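Local structure of sorbitol dehydrogenase (Gluconobacter oxydans, 5ITG) at residues A[47-52]-A[274-279]; A[80-84]-A[95-99]; A[293-298]-A[348-354]; A[309-313]-A[417-423]. The protein probably interconverts D-sorbitol and L-sorbose by NADP(H)-dependent oxidation and reduction, using a Rossmann-fold domain joined to a helical C-terminal domain. The contacts are given in a common frame with arbitrary orientation. Numbering follows the deposited sequence.

Contact 1 of 4, residues A[47-52]-A[274-279]; sequences QILEHA and PPLEKA
Two connecting loops of the Rossmann-type domain pack here: 47-52 leads from helix 41-46 to strand 56-61, while the loop 274-279 precedes strand 282-284. In 47-52 the chain folds back on itself, with His-51 N (3.0 Å) and Ala-52 N (2.8 Å) donating to Ile-48 O. In 274-279, Pro-275 (phi/psi -83/61) centres an inverse gamma turn whose Leu-276 N to Pro-274 O bond, 2.8 Å, is weak; a 3-10 segment, 276-279, follows. Gln-47 lies nearest Ala-279 (CA-CA 5.7 Å) and Ala-52 nearest Pro-274 (6.7 Å), so the loops run in opposite senses. Ile-48 (chi1 p, chi2 p) points into the interface. Its CD1 is 3.8 Å from Pro-274 CB, its CB 4.0 Å from Pro-275 CG, and its CG2 3.8 Å from Ala-279 CB. Ala-52 CB meets Pro-275 CD at 3.9 Å. At the exposed margin the Lys-278 chain passes His-51, CD to ND1 3.4 Å. No direct hydrogen bond crosses; water 1 donates to Gln-47 OE1 and Ala-279 O, both 2.7 Å, while Gln-47 NE2 bonds to Phe-43 O. Ile-48 thus packs on an inverse gamma turn and 3-10 turn, plain apolar loop-to-loop packing within the Rossmann-type alpha/beta domain.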
# COMPACT_ATOMS: atom_id res chain seq x y z
N GLN A 47 5.65 9.97 -16.43
CA GLN A 47 5.49 11.42 -16.51
C GLN A 47 6.77 12.25 -16.47
O GLN A 47 6.72 13.46 -16.61
CB GLN A 47 4.55 11.89 -15.39
CG GLN A 47 3.18 11.24 -15.45
CD GLN A 47 2.38 11.50 -14.19
OE1 GLN A 47 2.00 12.63 -13.90
NE2 GLN A 47 2.12 10.43 -13.43
N ILE A 48 7.92 11.61 -16.26
CA ILE A 48 9.18 12.34 -16.25
C ILE A 48 10.13 11.83 -17.33
O ILE A 48 11.24 12.34 -17.48
CB ILE A 48 9.88 12.24 -14.86
CG1 ILE A 48 10.02 10.78 -14.43
CG2 ILE A 48 9.10 13.03 -13.83
CD1 ILE A 48 11.05 9.99 -15.20
N LEU A 49 9.68 10.84 -18.09
CA LEU A 49 10.49 10.25 -19.15
C LEU A 49 10.72 11.24 -20.30
O LEU A 49 11.68 11.12 -21.05
CB LEU A 49 9.80 8.99 -19.67
CG LEU A 49 10.62 7.70 -19.71
CD1 LEU A 49 11.45 7.55 -18.44
CD2 LEU A 49 9.68 6.51 -19.86
N GLU A 50 9.83 12.22 -20.42
CA GLU A 50 9.95 13.23 -21.46
C GLU A 50 10.97 14.27 -21.03
O GLU A 50 11.38 15.12 -21.82
CB GLU A 50 8.59 13.91 -21.69
CG GLU A 50 8.06 14.63 -20.47
CD GLU A 50 6.68 15.22 -20.69
OE1 GLU A 50 6.53 16.02 -21.64
OE2 GLU A 50 5.75 14.88 -19.92
N HIS A 51 11.39 14.20 -19.77
CA HIS A 51 12.36 15.12 -19.20
C HIS A 51 13.73 14.45 -19.08
O HIS A 51 14.76 15.04 -19.42
CB HIS A 51 11.91 15.57 -17.81
CG HIS A 51 10.59 16.27 -17.80
ND1 HIS A 51 9.77 16.32 -16.69
CD2 HIS A 51 9.95 16.97 -18.77
CE1 HIS A 51 8.68 17.01 -16.98
NE2 HIS A 51 8.76 17.42 -18.23
N ALA A 52 13.71 13.22 -18.58
CA ALA A 52 14.92 12.44 -18.39
C ALA A 52 14.62 11.04 -18.93
O ALA A 52 14.19 10.16 -18.20
CB ALA A 52 15.27 12.37 -16.91
N PRO A 274 15.36 10.14 -10.92
CA PRO A 274 14.57 10.89 -11.89
C PRO A 274 14.03 12.15 -11.20
O PRO A 274 14.01 12.23 -9.97
CB PRO A 274 13.44 9.93 -12.25
CG PRO A 274 14.00 8.57 -11.94
CD PRO A 274 14.79 8.80 -10.69
N PRO A 275 13.59 13.15 -11.99
CA PRO A 275 13.05 14.38 -11.39
C PRO A 275 11.58 14.14 -11.02
O PRO A 275 10.68 14.81 -11.52
CB PRO A 275 13.21 15.39 -12.52
CG PRO A 275 12.92 14.55 -13.74
CD PRO A 275 13.69 13.27 -13.45
N LEU A 276 11.36 13.16 -10.14
CA LEU A 276 10.02 12.77 -9.71
C LEU A 276 9.13 13.89 -9.17
O LEU A 276 7.90 13.81 -9.28
CB LEU A 276 10.13 11.64 -8.68
CG LEU A 276 10.84 10.39 -9.22
CD1 LEU A 276 11.05 9.36 -8.11
CD2 LEU A 276 10.02 9.80 -10.34
N GLU A 277 9.71 14.93 -8.59
CA GLU A 277 8.89 16.03 -8.09
C GLU A 277 8.04 16.58 -9.23
O GLU A 277 6.88 16.95 -9.02
CB GLU A 277 9.77 17.14 -7.49
CG GLU A 277 10.77 17.79 -8.45
CD GLU A 277 11.88 16.85 -8.88
OE1 GLU A 277 12.35 16.06 -8.03
OE2 GLU A 277 12.29 16.91 -10.06
N LYS A 278 8.59 16.61 -10.44
CA LYS A 278 7.86 17.12 -11.60
C LYS A 278 6.60 16.32 -11.90
O LYS A 278 5.72 16.79 -12.62
CB LYS A 278 8.77 17.14 -12.83
CG LYS A 278 9.94 18.09 -12.70
CD LYS A 278 10.77 18.17 -13.98
CE LYS A 278 11.95 19.12 -13.79
NZ LYS A 278 12.79 19.23 -15.02
N ALA A 279 6.51 15.11 -11.35
CA ALA A 279 5.34 14.25 -11.57
C ALA A 279 4.44 14.23 -10.34
O ALA A 279 3.49 13.45 -10.28
CB ALA A 279 5.80 12.84 -11.91
O HOH W 1 1.07 12.79 -11.40

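Contact 2 of 4, residues A[80-84]-A[95-99]; sequences CLYSL and VRVMG
This is a buried antiparallel beta-hairpin contact, strand 82-87 against strand 93-106, within the mixed sheet of the Rossmann domain. Over 82-84 and 95-98 the strand axes approach to 4.5 Å with 145° between their directions. Ser-83 faces Val-97 as a non-hydrogen-bonded pair (CA-CA 4.4 Å). Leu-84 and Arg-96 form a hydrogen-bonded pair (CA-CA 5.4 Å): Leu-84 N to Arg-96 O 2.8 Å, Arg-96 N to Leu-84 O 3.1 Å. Met-98 N donates to Tyr-82 O (2.8 Å). Next to it water 2 sits 2.6 Å from Cys-80 O and 2.7 Å from Met-98 O. Ser-83 and Val-97 point to one face; Tyr-82, Leu-84, Arg-96 and Met-98, a selenomethionine, point to the other, which helix 41-46 covers. There Leu-84 CB touches Met-98 CG at 4.0 Å, and the Tyr-82 hydroxyl bonds to Arg-38 O. With Tyr-82 at chi1 p and Met-98 at m, a CH-pi contact puts Met-98 CB 3.8 Å from the Tyr-82 ring centroid, 21° off the normal.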
# COMPACT_ATOMS: atom_id res chain seq x y z
N CYS A 80 5.70 -4.89 -24.17
CA CYS A 80 5.63 -4.49 -22.76
C CYS A 80 4.69 -3.32 -22.51
O CYS A 80 4.64 -2.79 -21.40
CB CYS A 80 7.03 -4.18 -22.22
SG CYS A 80 8.04 -5.67 -21.97
N LEU A 81 3.94 -2.93 -23.53
CA LEU A 81 2.97 -1.84 -23.42
C LEU A 81 1.67 -2.38 -22.81
O LEU A 81 1.29 -3.52 -23.07
CB LEU A 81 2.65 -1.26 -24.79
CG LEU A 81 3.73 -0.56 -25.62
CD1 LEU A 81 3.26 -0.47 -27.06
CD2 LEU A 81 4.02 0.82 -25.05
N TYR A 82 1.00 -1.56 -22.02
CA TYR A 82 -0.27 -1.96 -21.41
C TYR A 82 -1.13 -0.73 -21.17
O TYR A 82 -0.62 0.40 -21.16
CB TYR A 82 -0.04 -2.70 -20.08
CG TYR A 82 0.68 -1.89 -19.04
CD1 TYR A 82 2.07 -1.82 -19.02
CD2 TYR A 82 -0.03 -1.17 -18.07
CE1 TYR A 82 2.75 -1.05 -18.07
CE2 TYR A 82 0.64 -0.40 -17.12
CZ TYR A 82 2.02 -0.35 -17.12
OH TYR A 82 2.68 0.41 -16.18
N SER A 83 -2.43 -0.93 -21.00
CA SER A 83 -3.31 0.20 -20.79
C SER A 83 -3.69 0.37 -19.33
O SER A 83 -3.90 -0.59 -18.60
CB SER A 83 -4.59 0.06 -21.62
OG SER A 83 -5.39 -1.01 -21.15
N LEU A 84 -3.76 1.63 -18.91
CA LEU A 84 -4.12 1.94 -17.54
C LEU A 84 -5.31 2.87 -17.55
O LEU A 84 -5.23 3.99 -18.06
CB LEU A 84 -2.95 2.62 -16.81
CG LEU A 84 -3.30 3.20 -15.43
CD1 LEU A 84 -3.84 2.09 -14.53
CD2 LEU A 84 -2.06 3.84 -14.80
N VAL A 95 -8.14 6.66 -20.16
CA VAL A 95 -7.26 5.52 -20.40
C VAL A 95 -6.02 5.93 -21.19
O VAL A 95 -6.08 6.79 -22.07
CB VAL A 95 -8.00 4.37 -21.14
CG1 VAL A 95 -8.46 4.83 -22.51
CG2 VAL A 95 -7.08 3.16 -21.26
N ARG A 96 -4.89 5.30 -20.86
CA ARG A 96 -3.64 5.60 -21.53
C ARG A 96 -2.79 4.35 -21.69
O ARG A 96 -2.92 3.39 -20.93
CB ARG A 96 -2.86 6.64 -20.72
CG ARG A 96 -2.46 6.17 -19.32
CD ARG A 96 -1.85 7.31 -18.52
NE ARG A 96 -0.72 7.90 -19.23
CZ ARG A 96 -0.21 9.10 -18.96
NH1 ARG A 96 -0.72 9.84 -17.99
NH2 ARG A 96 0.82 9.55 -19.67
N VAL A 97 -1.93 4.35 -22.71
CA VAL A 97 -1.04 3.23 -22.97
C VAL A 97 0.30 3.63 -22.37
O VAL A 97 0.91 4.62 -22.76
CB VAL A 97 -0.89 2.97 -24.49
CG1 VAL A 97 0.07 1.82 -24.73
CG2 VAL A 97 -2.25 2.65 -25.08
N MSE A 98 0.75 2.84 -21.40
CA MSE A 98 1.99 3.08 -20.68
C MSE A 98 3.22 2.49 -21.38
O MSE A 98 3.20 1.34 -21.79
CB MSE A 98 1.88 2.46 -19.29
CG MSE A 98 0.67 2.93 -18.49
SE MSE A 98 1.05 4.57 -17.57
CE MSE A 98 2.22 3.83 -16.22
N GLY A 99 4.28 3.28 -21.49
CA GLY A 99 5.48 2.80 -22.14
C GLY A 99 6.75 2.72 -21.30
O GLY A 99 7.79 2.28 -21.80
O HOH W 2 5.23 -0.27 -20.88

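Contact 3 of 4, residues A[293-298]-A[348-354]; sequences VKIRML and MTLEGYR
Helix-helix packing in the alpha-helical C-terminal domain sets the first turn of helix 350-361 against helix 288-312. Axes of the segments 293-298 and 350-354 pass 10.9 Å apart at a signed crossing angle of -56°; the closest CA pairs are Met-297 with Arg-354 (7.1 Å) and Val-293 with Leu-350 (8.0 Å). Segment 294-298 contains a wider pi-type turn, and Thr-349 is the N-cap of the second helix, its OG1 (chi1 p) accepting from Gly-352 N at 2.9 Å. The packing is a knob into a hole: Tyr-353, chi1 t, inserts among Val-293, Lys-294, Met-297 and Leu-298, with its OH 3.5 Å from Leu-298 CB and its CD2 3.9 Å from Met-297 CB. Apolar contacts flank it. Val-293 CG2 lies 4.2 Å from Leu-350 CD2, and selenomethionine Met-297 brings SE to 4.0 Å from Leu-350 CD2 and CE to 3.6 Å from Arg-354 CB. No hydrogen bond joins the segments; Lys-294 NZ instead reaches Val-228 O. The Tyr-353 ring also takes part in an oblique Met-aromatic contact, Met-297 SE 5.1 Å from the centroid, and a CH-pi contact, Val-293 CG1 3.7 Å above it, 11° off the normal.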
# COMPACT_ATOMS: atom_id res chain seq x y z
N VAL A 293 -0.16 10.60 8.94
CA VAL A 293 -1.33 11.29 8.41
C VAL A 293 -2.22 10.21 7.78
O VAL A 293 -3.43 10.16 8.00
CB VAL A 293 -0.97 12.31 7.31
CG1 VAL A 293 -2.25 12.80 6.61
CG2 VAL A 293 -0.22 13.49 7.92
N LYS A 294 -1.60 9.34 6.99
CA LYS A 294 -2.34 8.26 6.33
C LYS A 294 -2.96 7.32 7.35
O LYS A 294 -4.14 6.95 7.25
CB LYS A 294 -1.41 7.49 5.40
CG LYS A 294 -2.12 6.49 4.50
CD LYS A 294 -1.11 5.75 3.65
CE LYS A 294 -1.73 4.54 3.01
NZ LYS A 294 -0.68 3.64 2.43
N ILE A 295 -2.16 6.93 8.34
CA ILE A 295 -2.64 6.03 9.38
C ILE A 295 -3.78 6.62 10.22
O ILE A 295 -4.83 5.98 10.41
CB ILE A 295 -1.48 5.64 10.34
CG1 ILE A 295 -0.50 4.72 9.61
CG2 ILE A 295 -2.03 4.96 11.60
CD1 ILE A 295 0.78 4.49 10.40
N ARG A 296 -3.59 7.84 10.70
CA ARG A 296 -4.57 8.45 11.58
C ARG A 296 -5.77 9.15 10.96
O ARG A 296 -6.72 9.49 11.68
CB ARG A 296 -3.85 9.40 12.56
CG ARG A 296 -2.81 8.67 13.44
CD ARG A 296 -2.14 9.63 14.41
NE ARG A 296 -3.14 10.30 15.22
CZ ARG A 296 -2.97 11.48 15.81
NH1 ARG A 296 -1.82 12.15 15.68
NH2 ARG A 296 -3.96 12.01 16.52
N MSE A 297 -5.72 9.39 9.65
CA MSE A 297 -6.85 10.01 8.96
C MSE A 297 -7.50 9.05 7.95
O MSE A 297 -8.70 8.82 8.03
CB MSE A 297 -6.41 11.30 8.26
CG MSE A 297 -6.11 12.44 9.23
SE MSE A 297 -5.81 14.10 8.32
CE MSE A 297 -7.65 14.45 7.79
N LEU A 298 -6.72 8.47 7.03
CA LEU A 298 -7.30 7.56 6.04
C LEU A 298 -7.70 6.21 6.65
O LEU A 298 -8.87 5.81 6.57
CB LEU A 298 -6.33 7.32 4.87
CG LEU A 298 -6.86 6.36 3.78
CD1 LEU A 298 -7.93 7.06 2.98
CD2 LEU A 298 -5.73 5.92 2.87
N MSE A 348 0.96 20.96 2.21
CA MSE A 348 -0.34 20.28 2.18
C MSE A 348 -1.16 20.74 3.37
O MSE A 348 -0.61 21.28 4.34
CB MSE A 348 -0.16 18.76 2.27
CG MSE A 348 0.39 18.26 3.62
SE MSE A 348 -0.86 18.29 5.14
CE MSE A 348 -1.83 16.66 4.73
N THR A 349 -2.47 20.53 3.31
CA THR A 349 -3.31 20.89 4.44
C THR A 349 -4.02 19.61 4.88
O THR A 349 -4.34 18.75 4.05
CB THR A 349 -4.37 21.96 4.10
OG1 THR A 349 -5.30 21.43 3.16
CG2 THR A 349 -3.71 23.20 3.51
N LEU A 350 -4.22 19.47 6.18
CA LEU A 350 -4.88 18.29 6.71
C LEU A 350 -6.34 18.30 6.26
O LEU A 350 -6.94 17.24 6.07
CB LEU A 350 -4.78 18.28 8.24
CG LEU A 350 -3.33 18.11 8.73
CD1 LEU A 350 -3.26 18.26 10.25
CD2 LEU A 350 -2.81 16.75 8.31
N GLU A 351 -6.88 19.50 6.05
CA GLU A 351 -8.26 19.63 5.61
C GLU A 351 -8.41 19.15 4.18
O GLU A 351 -9.45 18.58 3.81
CB GLU A 351 -8.72 21.09 5.71
CG GLU A 351 -8.66 21.64 7.12
CD GLU A 351 -7.50 22.61 7.31
OE1 GLU A 351 -6.31 22.17 7.31
OE2 GLU A 351 -7.79 23.81 7.47
N GLY A 352 -7.38 19.38 3.37
CA GLY A 352 -7.40 18.94 1.99
C GLY A 352 -7.27 17.42 1.98
O GLY A 352 -7.85 16.74 1.14
N TYR A 353 -6.50 16.88 2.92
CA TYR A 353 -6.34 15.44 2.99
C TYR A 353 -7.69 14.84 3.38
O TYR A 353 -8.12 13.83 2.82
CB TYR A 353 -5.30 15.04 4.04
CG TYR A 353 -4.90 13.58 3.91
CD1 TYR A 353 -4.02 13.17 2.91
CD2 TYR A 353 -5.46 12.61 4.73
CE1 TYR A 353 -3.69 11.81 2.74
CE2 TYR A 353 -5.15 11.26 4.58
CZ TYR A 353 -4.27 10.87 3.58
OH TYR A 353 -3.98 9.53 3.44
N ARG A 354 -8.34 15.46 4.35
CA ARG A 354 -9.66 15.03 4.82
C ARG A 354 -10.61 14.95 3.63
O ARG A 354 -11.34 13.97 3.46
CB ARG A 354 -10.21 16.03 5.85
CG ARG A 354 -11.67 15.82 6.22
CD ARG A 354 -12.26 17.13 6.77
NE ARG A 354 -12.39 18.14 5.71
CZ ARG A 354 -12.47 19.46 5.93
NH1 ARG A 354 -12.43 19.95 7.16
NH2 ARG A 354 -12.62 20.28 4.90

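Contact 4 of 4, residues A[309-313]-A[417-423]; sequences GILVG and DEKGGTY
Tyr-423, chi1 p, lays one ring face against Ile-310 in a CH-pi contact: Ile-310 CG2 stands 3.8 Å from the ring centroid, 25° off its normal, and 3.4 Å from Tyr-423 CZ. The phenol OH lies 4.0 Å from Leu-311 CD2 and is hydrogen-bonded to Met-412 O, at the end of helix 400-412. Thus the loop 417-423 folds over the C-terminal end of helix 288-312. CA atoms approach closest between Leu-311 and Asp-417 (4.3 Å), then between Val-312 and Glu-418 (5.4 Å). Glu-418 N donates across to Leu-311 O at 2.7 Å, using a carbonyl of the last helical turn; Asp-417 CB also comes 3.2 Å from Ile-310 O. The loop is shaped by a type I turn from Asp-417 to Gly-420 (Gly-420 N to Asp-417 O 3.2 Å). Asp-417 OD1, with chi1 p, accepts from Lys-419 N (2.7 Å), an Asx turn, and from Gly-421 N (2.9 Å); Asp-417 N donates to Gly-421 O (3.0 Å). Lys-419 curls back, CE 3.3 Å from Gly-313 O, and its NZ makes a long salt bridge to Asp-417 OD2 (3.9 Å). Glu-418 OE2 receives Val-479 N from near the C-terminus. Gly-313, phi/psi 110/19, has no CB to collide with Lys-419 CE, and it is the C-prime residue of the Schellman motif that ends this helix.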
# COMPACT_ATOMS: atom_id res chain seq x y z
N GLY A 309 -21.15 1.51 10.17
CA GLY A 309 -21.81 1.21 8.92
C GLY A 309 -22.31 -0.23 8.84
O GLY A 309 -23.36 -0.52 8.26
N ILE A 310 -21.54 -1.15 9.43
CA ILE A 310 -21.89 -2.56 9.45
C ILE A 310 -23.14 -2.74 10.33
O ILE A 310 -24.03 -3.54 10.02
CB ILE A 310 -20.73 -3.43 10.00
CG1 ILE A 310 -19.54 -3.40 9.03
CG2 ILE A 310 -21.20 -4.88 10.22
CD1 ILE A 310 -18.27 -4.04 9.57
N LEU A 311 -23.21 -1.98 11.43
CA LEU A 311 -24.37 -2.06 12.31
C LEU A 311 -25.62 -1.55 11.60
O LEU A 311 -26.71 -2.08 11.80
CB LEU A 311 -24.13 -1.25 13.59
CG LEU A 311 -23.17 -1.87 14.60
CD1 LEU A 311 -22.81 -0.87 15.70
CD2 LEU A 311 -23.82 -3.11 15.19
N VAL A 312 -25.47 -0.52 10.77
CA VAL A 312 -26.60 0.02 10.03
C VAL A 312 -27.02 -1.01 8.97
O VAL A 312 -28.19 -1.08 8.60
CB VAL A 312 -26.26 1.35 9.33
CG1 VAL A 312 -27.41 1.80 8.43
CG2 VAL A 312 -25.98 2.42 10.36
N GLY A 313 -26.07 -1.80 8.50
CA GLY A 313 -26.40 -2.81 7.51
C GLY A 313 -25.85 -2.53 6.13
O GLY A 313 -26.33 -3.08 5.14
N ASP A 417 -26.74 -6.77 12.42
CA ASP A 417 -27.03 -5.41 11.98
C ASP A 417 -28.46 -5.04 12.32
O ASP A 417 -29.27 -5.90 12.68
CB ASP A 417 -26.76 -5.22 10.48
CG ASP A 417 -27.65 -6.09 9.61
OD1 ASP A 417 -28.87 -6.14 9.85
OD2 ASP A 417 -27.11 -6.70 8.66
N GLU A 418 -28.79 -3.76 12.19
CA GLU A 418 -30.11 -3.28 12.52
C GLU A 418 -31.20 -3.62 11.51
O GLU A 418 -32.34 -3.17 11.64
CB GLU A 418 -30.03 -1.77 12.76
CG GLU A 418 -29.34 -1.45 14.07
CD GLU A 418 -28.66 -0.10 14.09
OE1 GLU A 418 -29.24 0.87 13.55
OE2 GLU A 418 -27.54 -0.01 14.65
N LYS A 419 -30.86 -4.41 10.50
CA LYS A 419 -31.83 -4.83 9.50
C LYS A 419 -32.25 -6.27 9.73
O LYS A 419 -33.16 -6.78 9.08
CB LYS A 419 -31.27 -4.66 8.09
CG LYS A 419 -31.23 -3.21 7.62
CD LYS A 419 -31.03 -3.08 6.12
CE LYS A 419 -29.61 -3.41 5.69
NZ LYS A 419 -29.23 -4.83 5.94
N GLY A 420 -31.59 -6.94 10.68
CA GLY A 420 -31.92 -8.32 10.97
C GLY A 420 -30.91 -9.31 10.43
O GLY A 420 -30.99 -10.50 10.71
N GLY A 421 -29.97 -8.81 9.64
CA GLY A 421 -28.96 -9.69 9.08
C GLY A 421 -27.91 -10.04 10.12
O GLY A 421 -27.63 -9.26 11.02
N THR A 422 -27.33 -11.22 10.01
CA THR A 422 -26.29 -11.61 10.94
C THR A 422 -25.01 -11.74 10.15
O THR A 422 -25.05 -11.87 8.92
CB THR A 422 -26.61 -12.94 11.64
OG1 THR A 422 -26.72 -13.98 10.66
CG2 THR A 422 -27.91 -12.83 12.41
N TYR A 423 -23.88 -11.68 10.83
CA TYR A 423 -22.60 -11.78 10.16
C TYR A 423 -21.53 -12.18 11.17
O TYR A 423 -21.77 -12.16 12.37
CB TYR A 423 -22.24 -10.42 9.52
CG TYR A 423 -22.20 -9.28 10.53
CD1 TYR A 423 -21.09 -9.09 11.35
CD2 TYR A 423 -23.30 -8.44 10.70
CE1 TYR A 423 -21.07 -8.09 12.32
CE2 TYR A 423 -23.29 -7.44 11.67
CZ TYR A 423 -22.18 -7.28 12.48
OH TYR A 423 -22.18 -6.31 13.44

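In the fold
The four contacts follow the two-domain build of the chain, and none spans both domains. Contacts 1 and 2 belong to the Rossmann domain, with centres about 17 Å apart; the hairpin of contact 2 falls between the two loops of contact 1, and helix 41-46, covering one face of the hairpin, runs into 47-52. Contacts 3 and 4 lie in the C-terminal helical domain and come later. Both use helix 288-312, which thereby links them, contact 3 near its start and contact 4 at its end, centres about 29 Å apart, and their segments alternate along the chain. Contacts 1 and 4, centres about 48 Å apart, lie on opposite sides of the chain's centre.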